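Local coordinates for prepilin-like protein (Thermus thermophilus, PDB 6QVF) that probably acts as a DNA receptor at the tip of a type IV pilus, as a pilin-like component of natural competence, at residues D13-A18 and P130-G135; V19-R24 and G93-F98; I100-D105 and V122-P127. All coordinates share one frame; numbering follows the deposited sequence.

All three contacts belong to one architecture, the long helix 2-30 laid against a four-stranded antiparallel sheet. Contacts 1 and 2 both use that helix, on successive turns, and reach the sheet at the two strands outermost within the chain, 131-139 and 92-97 respectively. Contact 3 joins the two central strands, 100-108 and 117-125. The chemistry follows the position. Contact 1 is buried and apolar, with alanines against Val132 and Leu134. Contact 2 lies at the surface and combines a valine-isoleucine contact with a salt bridge and a bridging water. Contact 3, partly buried, relies on backbone hydrogen bonds, with apolar side chains turned to the helix and smaller, more exposed ones on the other face.

Contact 1: D13-A18 and P130-G135; sequences DAKAAA and PKVTLG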
ATOM      1  N   ASP B  13       1.053  -0.215 -18.632  1.00 22.09           N
ATOM      2  CA  ASP B  13       0.683   1.200 -18.776  1.00 23.42           C
ATOM      3  C   ASP B  13      -0.089   1.706 -17.544  1.00 22.68           C
ATOM      4  O   ASP B  13       0.146   2.818 -17.054  1.00 19.97           O
ATOM      5  CB  ASP B  13      -0.140   1.436 -20.031  1.00 26.18           C
ATOM      6  CG  ASP B  13       0.622   1.160 -21.313  1.00 29.42           C
ATOM      7  OD1 ASP B  13       1.885   1.089 -21.268  1.00 29.02           O
ATOM      8  OD2 ASP B  13      -0.063   1.008 -22.347  1.00 35.06           O
ATOM      9  N   ALA B  14      -1.018   0.896 -17.053  1.00 21.62           N
ATOM     10  CA  ALA B  14      -1.806   1.229 -15.866  1.00 21.27           C
ATOM     11  C   ALA B  14      -0.866   1.386 -14.681  1.00 19.36           C
ATOM     12  O   ALA B  14      -1.028   2.330 -13.873  1.00 18.60           O
ATOM     13  CB  ALA B  14      -2.839   0.160 -15.598  1.00 20.88           C
ATOM     14  N   LYS B  15       0.106   0.469 -14.570  1.00 17.86           N
ATOM     15  CA  LYS B  15       1.061   0.586 -13.459  1.00 18.47           C
ATOM     16  C   LYS B  15       1.859   1.883 -13.557  1.00 19.01           C
ATOM     17  O   LYS B  15       2.116   2.565 -12.521  1.00 17.84           O
ATOM     18  CB  LYS B  15       2.034  -0.599 -13.379  1.00 21.56           C
ATOM     19  CG  LYS B  15       2.715  -0.649 -12.029  1.00 28.76           C
ATOM     20  CD  LYS B  15       4.090  -1.066 -12.030  1.00 37.13           C
ATOM     21  CE  LYS B  15       4.369  -2.359 -12.745  1.00 42.09           C
ATOM     22  NZ  LYS B  15       5.832  -2.442 -12.989  1.00 56.98           N
ATOM     23  N   ALA B  16       2.334   2.214 -14.753  1.00 19.78           N
ATOM     24  CA  ALA B  16       3.123   3.448 -14.910  1.00 21.05           C
ATOM     25  C   ALA B  16       2.292   4.687 -14.529  1.00 18.15           C
ATOM     26  O   ALA B  16       2.821   5.627 -13.905  1.00 19.25           O
ATOM     27  CB  ALA B  16       3.634   3.555 -16.319  1.00 20.92           C
ATOM     28  N   ALA B  17       1.020   4.718 -14.891  1.00 19.15           N
ATOM     29  CA  ALA B  17       0.149   5.838 -14.560  1.00 19.62           C
ATOM     30  C   ALA B  17      -0.031   5.920 -13.031  1.00 18.42           C
ATOM     31  O   ALA B  17       0.057   7.011 -12.434  1.00 18.17           O
ATOM     32  CB  ALA B  17      -1.180   5.672 -15.226  1.00 20.56           C
ATOM     33  N   ALA B  18      -0.257   4.768 -12.386  1.00 17.46           N
ATOM     34  CA  ALA B  18      -0.403   4.752 -10.939  1.00 16.20           C
ATOM     35  C   ALA B  18       0.874   5.278 -10.278  1.00 16.90           C
ATOM     36  O   ALA B  18       0.777   6.047  -9.312  1.00 16.39           O
ATOM     37  CB  ALA B  18      -0.718   3.369 -10.450  1.00 17.80           C
ATOM     38  N   PRO B 130      -7.333  -3.716 -17.238  1.00 24.39           N
ATOM     39  CA  PRO B 130      -6.381  -3.863 -16.126  1.00 23.05           C
ATOM     40  C   PRO B 130      -6.406  -2.729 -15.105  1.00 23.50           C
ATOM     41  O   PRO B 130      -6.413  -1.533 -15.458  1.00 22.94           O
ATOM     42  CB  PRO B 130      -5.017  -3.996 -16.800  1.00 22.24           C
ATOM     43  CG  PRO B 130      -5.361  -4.561 -18.180  1.00 25.04           C
ATOM     44  CD  PRO B 130      -6.692  -3.932 -18.547  1.00 24.50           C
ATOM     45  N   LYS B 131      -6.407  -3.145 -13.842  1.00 19.68           N
ATOM     46  CA  LYS B 131      -6.374  -2.236 -12.688  1.00 19.56           C
ATOM     47  C   LYS B 131      -5.063  -2.447 -11.938  1.00 18.75           C
ATOM     48  O   LYS B 131      -4.557  -3.593 -11.816  1.00 18.90           O
ATOM     49  CB  LYS B 131      -7.538  -2.514 -11.740  1.00 24.54           C
ATOM     50  CG  LYS B 131      -8.908  -2.164 -12.304  1.00 30.92           C
ATOM     51  CD  LYS B 131     -10.065  -2.635 -11.444  1.00 34.15           C
ATOM     52  CE  LYS B 131     -10.022  -2.091 -10.038  1.00 41.74           C
ATOM     53  NZ  LYS B 131      -9.168  -2.958  -9.185  1.00 48.20           N
ATOM     54  N   VAL B 132      -4.527  -1.347 -11.407  1.00 17.97           N
ATOM     55  CA  VAL B 132      -3.342  -1.418 -10.548  1.00 16.43           C
ATOM     56  C   VAL B 132      -3.535  -0.495  -9.343  1.00 16.36           C
ATOM     57  O   VAL B 132      -3.878   0.700  -9.512  1.00 17.23           O
ATOM     58  CB  VAL B 132      -2.052  -1.043 -11.286  1.00 18.07           C
ATOM     59  CG1 VAL B 132      -0.859  -1.009 -10.336  1.00 17.88           C
ATOM     60  CG2 VAL B 132      -1.770  -1.997 -12.447  1.00 19.45           C
ATOM     61  N   THR B 133      -3.412  -1.079  -8.154  1.00 14.38           N
ATOM     62  CA  THR B 133      -3.546  -0.320  -6.886  1.00 14.87           C
ATOM     63  C   THR B 133      -2.226  -0.335  -6.134  1.00 14.16           C
ATOM     64  O   THR B 133      -1.709  -1.423  -5.779  1.00 14.34           O
ATOM     65  CB  THR B 133      -4.623  -0.913  -5.969  1.00 17.04           C
ATOM     66  OG1 THR B 133      -5.895  -0.762  -6.603  1.00 18.10           O
ATOM     67  CG2 THR B 133      -4.677  -0.258  -4.602  1.00 16.08           C
ATOM     68  N   LEU B 134      -1.703   0.867  -5.859  1.00 15.34           N
ATOM     69  CA  LEU B 134      -0.448   1.069  -5.168  1.00 14.20           C
ATOM     70  C   LEU B 134      -0.659   1.998  -3.971  1.00 15.32           C
ATOM     71  O   LEU B 134      -1.480   2.882  -3.997  1.00 15.93           O
ATOM     72  CB  LEU B 134       0.596   1.698  -6.084  1.00 13.38           C
ATOM     73  CG  LEU B 134       0.884   0.951  -7.377  1.00 15.26           C
ATOM     74  CD1 LEU B 134       1.824   1.760  -8.237  1.00 16.05           C
ATOM     75  CD2 LEU B 134       1.463  -0.424  -7.120  1.00 16.41           C
ATOM     76  N   GLY B 135       0.154   1.790  -2.957  1.00 13.89           N
ATOM     77  CA  GLY B 135       0.158   2.601  -1.762  1.00 13.58           C
ATOM     78  C   GLY B 135       1.558   2.981  -1.335  1.00 13.71           C
ATOM     79  O   GLY B 135       2.532   2.301  -1.613  1.00 13.21           O
TER
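Peptide groups are the flat units that take part here, and methyl groups meet them at their oxygens: Ala14 CB lies 4.0 Å from Pro130 O, and Ala18 CB lies 4.2 Å from Val132 O. The contact belongs to the core of the type IV pilin fold, in which the long N-terminal helix lies across an antiparallel sheet; here it rests on strand 131-139, outermost within the chain. The helix and strand axes approach to 7.5 Å and cross at -31°, a close spacing consistent with Ala14 and Ala18, one turn apart, both pointing at the strand. Val132 faces the turn that joins them, against Lys15. Its CG1, anti to the backbone N (chi1 175°), reaches the CG of Lys15 at 4.0 Å, while its CG2 approaches Ala14 CB and comes within 3.8 Å of Lys15 N. Only the base of the Lys15 chain takes part; bends at chi2 and chi3 lead its amine away, to a long, weak ion pair with Glu23 of the second subunit. Strand 131-139 also pairs with a strand of that subunit through Thr133 to Gly135, continuing the sheet across the interface. The tightest apolar contact is methyl to methyl, Leu134 CD1 to Ala18 CB at 3.7 Å.

Contact 2: V19-R24 and G93-F98; sequences VQVLER and GTETIF
Glu95, Ile97 and Val21 lose the most surface here. Glu95 and Ile97, two apart on strand 92-97, outermost within the chain, both point at the helix, and Val21 touches both side chains. Its CG2 is 3.9 Å from Ile97 CG1 and 3.7 Å from Glu95 OE1, so the valine packs against an apolar branch and a carboxylate together. Beyond it, Glu95 extends toward Arg24. Arg24 NH2 donates to the syn lone pair of Glu95 OE1 at 2.9 Å (158° at the hydrogen), a salt bridge lying near the guanidinium plane although the two flat groups are tilted by 36°. A water closes a second link, accepting from Arg24 NE at 2.6 Å and donating to Glu95 OE2 at 2.8 Å. Glu95 OE2 also pairs with Arg25, so two arginines would probably favour the ionised carboxylate. On the helix, Gln20 OE1 accepts from Arg24 NH2 at 2.9 Å through an in-plane lone pair, which helps fix the rotation of the guanidinium. Ile97 CD1 meets this polar group tip to tip, 3.5 Å from Gln20 OE1. An apolar contact bordered by a salt bridge thus joins the first strand of the sheet to the N-terminal helix of the type IV pilin fold.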
ATOM      1  N   VAL B  19       2.052   4.820 -10.726  1.00 17.45           N
ATOM      2  CA  VAL B  19       3.305   5.234 -10.098  1.00 17.23           C
ATOM      3  C   VAL B  19       3.432   6.764 -10.151  1.00 17.59           C
ATOM      4  O   VAL B  19       3.890   7.398  -9.173  1.00 17.33           O
ATOM      5  CB  VAL B  19       4.515   4.535 -10.760  1.00 19.28           C
ATOM      6  CG1 VAL B  19       5.825   5.226 -10.410  1.00 21.18           C
ATOM      7  CG2 VAL B  19       4.569   3.090 -10.303  1.00 18.89           C
ATOM      8  N   GLN B  20       3.151   7.348 -11.324  1.00 18.08           N
ATOM      9  CA  GLN B  20       3.343   8.786 -11.562  1.00 19.07           C
ATOM     10  C   GLN B  20       2.504   9.585 -10.547  1.00 16.03           C
ATOM     11  O   GLN B  20       2.957  10.548  -9.915  1.00 18.26           O
ATOM     12  CB  GLN B  20       2.921   9.100 -13.002  1.00 25.07           C
ATOM     13  CG  GLN B  20       3.143  10.534 -13.401  1.00 33.53           C
ATOM     14  CD  GLN B  20       2.634  10.850 -14.790  1.00 32.22           C
ATOM     15  OE1 GLN B  20       1.915  11.818 -14.953  1.00 43.81           O
ATOM     16  NE2 GLN B  20       3.010  10.048 -15.788  1.00 38.12           N
ATOM     17  N   VAL B  21       1.254   9.185 -10.383  1.00 16.08           N
ATOM     18  CA  VAL B  21       0.340   9.867  -9.468  1.00 16.29           C
ATOM     19  C   VAL B  21       0.760   9.627  -8.013  1.00 15.31           C
ATOM     20  O   VAL B  21       0.781  10.544  -7.193  1.00 16.36           O
ATOM     21  CB  VAL B  21      -1.110   9.417  -9.717  1.00 17.72           C
ATOM     22  CG1 VAL B  21      -2.057  10.025  -8.691  1.00 18.89           C
ATOM     23  CG2 VAL B  21      -1.525   9.753 -11.146  1.00 17.81           C
ATOM     24  N   LEU B  22       1.128   8.394  -7.664  1.00 14.84           N
ATOM     25  CA  LEU B  22       1.587   8.097  -6.328  1.00 16.47           C
ATOM     26  C   LEU B  22       2.813   8.936  -5.969  1.00 16.03           C
ATOM     27  O   LEU B  22       2.882   9.484  -4.851  1.00 16.61           O
ATOM     28  CB  LEU B  22       1.921   6.608  -6.208  1.00 15.26           C
ATOM     29  CG  LEU B  22       2.365   6.158  -4.820  1.00 15.90           C
ATOM     30  CD1 LEU B  22       1.228   6.288  -3.841  1.00 17.69           C
ATOM     31  CD2 LEU B  22       2.889   4.727  -4.844  1.00 17.73           C
ATOM     32  N   GLU B  23       3.735   9.111  -6.924  1.00 15.45           N
ATOM     33  CA  GLU B  23       4.969   9.903  -6.677  1.00 18.63           C
ATOM     34  C   GLU B  23       4.579  11.366  -6.444  1.00 17.69           C
ATOM     35  O   GLU B  23       5.095  12.026  -5.506  1.00 18.17           O
ATOM     36  CB  GLU B  23       5.906   9.793  -7.887  1.00 19.79           C
ATOM     37  CG  GLU B  23       6.681   8.493  -7.971  1.00 29.70           C
ATOM     38  CD  GLU B  23       7.513   8.257  -9.226  1.00 37.17           C
ATOM     39  OE1 GLU B  23       7.234   8.882 -10.302  1.00 36.23           O
ATOM     40  OE2 GLU B  23       8.457   7.449  -9.105  1.00 42.34           O
ATOM     41  N   ARG B  24       3.681  11.895  -7.262  1.00 16.10           N
ATOM     42  CA  ARG B  24       3.365  13.324  -7.172  1.00 18.71           C
ATOM     43  C   ARG B  24       2.621  13.610  -5.865  1.00 18.79           C
ATOM     44  O   ARG B  24       2.946  14.586  -5.166  1.00 17.52           O
ATOM     45  CB  ARG B  24       2.563  13.809  -8.365  1.00 23.67           C
ATOM     46  CG  ARG B  24       3.476  14.199  -9.522  1.00 30.42           C
ATOM     47  CD  ARG B  24       2.798  15.051 -10.568  1.00 37.14           C
ATOM     48  NE  ARG B  24       1.659  14.348 -11.138  1.00 36.93           N
ATOM     49  CZ  ARG B  24       1.755  13.478 -12.117  1.00 34.25           C
ATOM     50  NH1 ARG B  24       2.932  13.278 -12.703  1.00 42.72           N
ATOM     51  NH2 ARG B  24       0.684  12.791 -12.466  1.00 35.37           N
ATOM     52  N   GLY B  93      -8.990  12.693  -5.400  1.00 19.68           N
ATOM     53  CA  GLY B  93      -9.408  13.072  -6.719  1.00 20.69           C
ATOM     54  C   GLY B  93      -9.103  12.000  -7.745  1.00 21.07           C
ATOM     55  O   GLY B  93      -8.877  10.835  -7.382  1.00 19.08           O
ATOM     56  N   THR B  94      -9.180  12.394  -9.014  1.00 22.31           N
ATOM     57  CA  THR B  94      -8.917  11.497 -10.113  1.00 21.69           C
ATOM     58  C   THR B  94      -8.068  12.229 -11.135  1.00 22.48           C
ATOM     59  O   THR B  94      -8.402  13.350 -11.538  1.00 27.96           O
ATOM     60  CB  THR B  94     -10.188  10.906 -10.736  1.00 26.59           C
ATOM     61  OG1 THR B  94     -10.961  10.187  -9.767  1.00 30.43           O
ATOM     62  CG2 THR B  94      -9.842   9.975 -11.877  1.00 26.85           C
ATOM     63  N   GLU B  95      -6.919  11.637 -11.476  1.00 23.08           N
ATOM     64  CA  GLU B  95      -6.076  12.195 -12.528  1.00 22.79           C
ATOM     65  C   GLU B  95      -6.167  11.265 -13.740  1.00 25.57           C
ATOM     66  O   GLU B  95      -6.139  10.056 -13.610  1.00 27.63           O
ATOM     67  CB  GLU B  95      -4.612  12.311 -12.097  1.00 25.87           C
ATOM     68  CG  GLU B  95      -4.300  13.296 -10.997  1.00 29.50           C
ATOM     69  CD  GLU B  95      -2.801  13.477 -10.758  1.00 32.19           C
ATOM     70  OE1 GLU B  95      -2.041  13.409 -11.741  1.00 34.35           O
ATOM     71  OE2 GLU B  95      -2.393  13.678  -9.575  1.00 37.13           O
ATOM     72  N   THR B  96      -6.198  11.818 -14.938  1.00 24.98           N
ATOM     73  CA  THR B  96      -6.140  10.960 -16.141  1.00 26.54           C
ATOM     74  C   THR B  96      -4.780  11.131 -16.820  1.00 26.45           C
ATOM     75  O   THR B  96      -4.416  12.229 -17.196  1.00 28.79           O
ATOM     76  CB  THR B  96      -7.282  11.279 -17.106  1.00 30.76           C
ATOM     77  OG1 THR B  96      -8.488  11.110 -16.350  1.00 34.10           O
ATOM     78  CG2 THR B  96      -7.272  10.392 -18.333  1.00 31.16           C
ATOM     79  N   ILE B  97      -4.068  10.014 -16.951  1.00 26.63           N
ATOM     80  CA  ILE B  97      -2.701   9.890 -17.447  1.00 25.65           C
ATOM     81  C   ILE B  97      -2.763   9.030 -18.712  1.00 30.21           C
ATOM     82  O   ILE B  97      -3.095   7.845 -18.649  1.00 30.25           O
ATOM     83  CB  ILE B  97      -1.789   9.221 -16.399  1.00 30.03           C
ATOM     84  CG1 ILE B  97      -1.871   9.900 -15.027  1.00 33.62           C
ATOM     85  CG2 ILE B  97      -0.350   9.111 -16.903  1.00 34.82           C
ATOM     86  CD1 ILE B  97      -1.551  11.362 -15.020  1.00 32.43           C
ATOM     87  N   PHE B  98      -2.526   9.662 -19.856  1.00 33.26           N
ATOM     88  CA  PHE B  98      -2.590   8.983 -21.179  1.00 38.07           C
ATOM     89  C   PHE B  98      -3.857   8.123 -21.281  1.00 32.86           C
ATOM     90  O   PHE B  98      -3.797   6.944 -21.670  1.00 37.85           O
ATOM     91  CB  PHE B  98      -1.332   8.139 -21.402  1.00 39.78           C
ATOM     92  CG  PHE B  98      -0.055   8.942 -21.400  1.00 46.07           C
ATOM     93  CD1 PHE B  98       0.102  10.007 -22.278  1.00 50.68           C
ATOM     94  CD2 PHE B  98       0.967   8.676 -20.495  1.00 48.28           C
ATOM     95  CE1 PHE B  98       1.272  10.749 -22.286  1.00 56.05           C
ATOM     96  CE2 PHE B  98       2.133   9.433 -20.501  1.00 52.05           C
ATOM     97  CZ  PHE B  98       2.279  10.473 -21.392  1.00 54.72           C
TER
HETATM   98  O   HOH W   1      -0.117  15.329  -9.435  1.00 37.48           O

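Contact 3: I100-D105 and V122-P127; sequences IPVAWD and VTATHP
Strands 100-108 and 117-125 are the central pair of the four-stranded antiparallel sheet, and the segments 100-105 and 122-127 carry part of its ladder. Thr125 N donates to Pro101 O at 3.0 Å along a nearly straight path (168° at the hydrogen), with the donor almost on the C=O axis. Pro101 has no N-H to return the bond; its ring CD stands 3.1 Å from Thr125 O instead. The next hydrogen-bonded pair is complete: Thr123 N reaches Ala103 O at 2.9 Å, lying in the carbonyl plane, whereas Ala103 N reaches Thr123 O at 2.9 Å with a more bent geometry (142°) and from above the carbonyl plane. CA-H...O contacts from Val102, Ala124 and Val122 fill in between. The strands follow one another in sheet order, so this is the middle of a meander; helix 2-30 of the pilin fold packs on one of its faces. Ala103 and Thr123 occupy the other, where Thr123 OG1 is hydrogen-bonded to Thr133 OG1. Val102, Trp104, Val122 and Ala124 occupy the helix-covered face. On it Val102 and Val122 lie side by side, CG1 of the first 4.0 Å from CB of the second. Trp104 takes the crowded chi1 (64°), which leads its indole away from strand 117-125 to a cation-pi contact with Arg25, leaving its CB 3.8 Å from Val122 CG1. Where strand 100-108 begins, Ile100 reaches several residues: CG2 is 4.1 Å from Ala124 CB, CG1 packs on the Pro127 ring at CD, and CD1 meets the His126 ring obliquely at CD2. An alanine in place of Ile100 would lack these three carbons, and would probably leave the His126 ring less firmly placed and Ala124 less well packed. His126 ND1 is hydrogen-bonded to Arg128 N, and its ring also meets that of Phe10 on helix 2-30.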
ATOM      1  N   ILE B 100      -5.766   7.044 -18.949  1.00 27.37           N
ATOM      2  CA  ILE B 100      -5.983   6.107 -17.862  1.00 23.61           C
ATOM      3  C   ILE B 100      -6.357   6.895 -16.614  1.00 21.34           C
ATOM      4  O   ILE B 100      -5.543   7.638 -16.081  1.00 23.63           O
ATOM      5  CB  ILE B 100      -4.755   5.226 -17.606  1.00 22.87           C
ATOM      6  CG1 ILE B 100      -4.347   4.427 -18.843  1.00 26.13           C
ATOM      7  CG2 ILE B 100      -5.014   4.310 -16.405  1.00 22.14           C
ATOM      8  CD1 ILE B 100      -2.923   3.930 -18.786  1.00 24.99           C
ATOM      9  N   PRO B 101      -7.605   6.767 -16.131  1.00 22.45           N
ATOM     10  CA  PRO B 101      -8.004   7.416 -14.887  1.00 21.49           C
ATOM     11  C   PRO B 101      -7.284   6.760 -13.701  1.00 20.70           C
ATOM     12  O   PRO B 101      -7.315   5.552 -13.560  1.00 22.74           O
ATOM     13  CB  PRO B 101      -9.513   7.180 -14.767  1.00 24.12           C
ATOM     14  CG  PRO B 101      -9.911   6.303 -15.940  1.00 32.73           C
ATOM     15  CD  PRO B 101      -8.654   5.906 -16.683  1.00 27.83           C
ATOM     16  N   VAL B 102      -6.739   7.601 -12.810  1.00 19.50           N
ATOM     17  CA  VAL B 102      -6.125   7.170 -11.612  1.00 18.90           C
ATOM     18  C   VAL B 102      -6.817   7.860 -10.438  1.00 17.67           C
ATOM     19  O   VAL B 102      -6.648   9.073 -10.241  1.00 19.60           O
ATOM     20  CB  VAL B 102      -4.623   7.505 -11.610  1.00 19.22           C
ATOM     21  CG1 VAL B 102      -3.964   6.902 -10.390  1.00 18.39           C
ATOM     22  CG2 VAL B 102      -3.932   7.015 -12.900  1.00 19.58           C
ATOM     23  N   ALA B 103      -7.558   7.085  -9.632  1.00 17.44           N
ATOM     24  CA  ALA B 103      -8.115   7.578  -8.364  1.00 16.95           C
ATOM     25  C   ALA B 103      -6.967   7.688  -7.376  1.00 16.85           C
ATOM     26  O   ALA B 103      -6.075   6.828  -7.346  1.00 16.51           O
ATOM     27  CB  ALA B 103      -9.156   6.649  -7.849  1.00 19.25           C
ATOM     28  N   TRP B 104      -6.967   8.748  -6.572  1.00 17.26           N
ATOM     29  CA  TRP B 104      -5.891   8.952  -5.611  1.00 17.44           C
ATOM     30  C   TRP B 104      -6.466   9.548  -4.334  1.00 17.48           C
ATOM     31  O   TRP B 104      -7.478  10.241  -4.358  1.00 16.43           O
ATOM     32  CB  TRP B 104      -4.769   9.846  -6.171  1.00 16.58           C
ATOM     33  CG  TRP B 104      -5.217  11.243  -6.480  1.00 16.56           C
ATOM     34  CD1 TRP B 104      -5.633  11.714  -7.682  1.00 20.71           C
ATOM     35  CD2 TRP B 104      -5.215  12.372  -5.585  1.00 17.18           C
ATOM     36  NE1 TRP B 104      -5.948  13.040  -7.596  1.00 21.06           N
ATOM     37  CE2 TRP B 104      -5.695  13.485  -6.325  1.00 19.25           C
ATOM     38  CE3 TRP B 104      -4.857  12.569  -4.249  1.00 18.25           C
ATOM     39  CZ2 TRP B 104      -5.827  14.755  -5.757  1.00 19.81           C
ATOM     40  CZ3 TRP B 104      -5.025  13.821  -3.683  1.00 19.06           C
ATOM     41  CH2 TRP B 104      -5.506  14.890  -4.436  1.00 20.90           C
ATOM     42  N   ASP B 105      -5.833   9.187  -3.218  1.00 15.02           N
ATOM     43  CA  ASP B 105      -6.309   9.632  -1.913  1.00 16.45           C
ATOM     44  C   ASP B 105      -5.122   9.751  -0.960  1.00 15.69           C
ATOM     45  O   ASP B 105      -4.306   8.823  -0.850  1.00 15.01           O
ATOM     46  CB  ASP B 105      -7.293   8.598  -1.348  1.00 16.42           C
ATOM     47  CG  ASP B 105      -7.852   8.951   0.009  1.00 18.56           C
ATOM     48  OD1 ASP B 105      -7.162   8.745   0.997  1.00 19.44           O
ATOM     49  OD2 ASP B 105      -9.019   9.423   0.049  1.00 21.87           O
ATOM     50  N   VAL B 122      -3.451   4.858  -4.590  1.00 15.23           N
ATOM     51  CA  VAL B 122      -3.903   5.132  -5.930  1.00 15.42           C
ATOM     52  C   VAL B 122      -4.412   3.855  -6.587  1.00 15.56           C
ATOM     53  O   VAL B 122      -3.898   2.775  -6.341  1.00 15.20           O
ATOM     54  CB  VAL B 122      -2.800   5.780  -6.783  1.00 14.28           C
ATOM     55  CG1 VAL B 122      -2.275   7.041  -6.109  1.00 15.87           C
ATOM     56  CG2 VAL B 122      -1.686   4.812  -7.111  1.00 15.71           C
ATOM     57  N   THR B 123      -5.395   4.042  -7.457  1.00 14.79           N
ATOM     58  CA  THR B 123      -5.875   2.944  -8.288  1.00 15.25           C
ATOM     59  C   THR B 123      -6.033   3.430  -9.726  1.00 16.36           C
ATOM     60  O   THR B 123      -6.873   4.327  -9.994  1.00 17.74           O
ATOM     61  CB  THR B 123      -7.194   2.376  -7.772  1.00 17.34           C
ATOM     62  OG1 THR B 123      -7.072   1.810  -6.470  1.00 19.02           O
ATOM     63  CG2 THR B 123      -7.750   1.294  -8.687  1.00 17.45           C
ATOM     64  N   ALA B 124      -5.241   2.831 -10.613  1.00 16.67           N
ATOM     65  CA  ALA B 124      -5.333   3.102 -12.062  1.00 18.38           C
ATOM     66  C   ALA B 124      -6.258   2.068 -12.696  1.00 20.52           C
ATOM     67  O   ALA B 124      -6.076   0.888 -12.485  1.00 20.83           O
ATOM     68  CB  ALA B 124      -3.991   3.008 -12.707  1.00 19.99           C
ATOM     69  N   THR B 125      -7.283   2.524 -13.403  1.00 19.23           N
ATOM     70  CA  THR B 125      -8.205   1.589 -14.060  1.00 19.96           C
ATOM     71  C   THR B 125      -8.102   1.832 -15.563  1.00 23.10           C
ATOM     72  O   THR B 125      -8.589   2.863 -16.068  1.00 23.50           O
ATOM     73  CB  THR B 125      -9.653   1.805 -13.612  1.00 22.58           C
ATOM     74  OG1 THR B 125      -9.804   1.551 -12.214  1.00 24.90           O
ATOM     75  CG2 THR B 125     -10.607   0.927 -14.387  1.00 27.01           C
ATOM     76  N   HIS B 126      -7.406   0.932 -16.255  1.00 22.09           N
ATOM     77  CA  HIS B 126      -7.247   1.036 -17.708  1.00 24.34           C
ATOM     78  C   HIS B 126      -8.607   0.867 -18.353  1.00 25.62           C
ATOM     79  O   HIS B 126      -9.385   0.009 -17.943  1.00 26.51           O
ATOM     80  CB  HIS B 126      -6.291  -0.022 -18.249  1.00 25.83           C
ATOM     81  CG  HIS B 126      -5.731   0.332 -19.576  1.00 27.16           C
ATOM     82  ND1 HIS B 126      -6.457   0.205 -20.762  1.00 27.46           N
ATOM     83  CD2 HIS B 126      -4.512   0.816 -19.905  1.00 25.66           C
ATOM     84  CE1 HIS B 126      -5.688   0.606 -21.748  1.00 32.32           C
ATOM     85  NE2 HIS B 126      -4.482   0.962 -21.265  1.00 29.17           N
ATOM     86  N   PRO B 127      -8.932   1.706 -19.360  1.00 27.47           N
ATOM     87  CA  PRO B 127     -10.203   1.574 -20.067  1.00 28.65           C
ATOM     88  C   PRO B 127     -10.401   0.188 -20.698  1.00 29.12           C
ATOM     89  O   PRO B 127     -11.535  -0.234 -20.894  1.00 33.89           O
ATOM     90  CB  PRO B 127     -10.144   2.649 -21.160  1.00 31.45           C
ATOM     91  CG  PRO B 127      -9.075   3.614 -20.709  1.00 34.81           C
ATOM     92  CD  PRO B 127      -8.138   2.867 -19.788  1.00 25.15           C
TER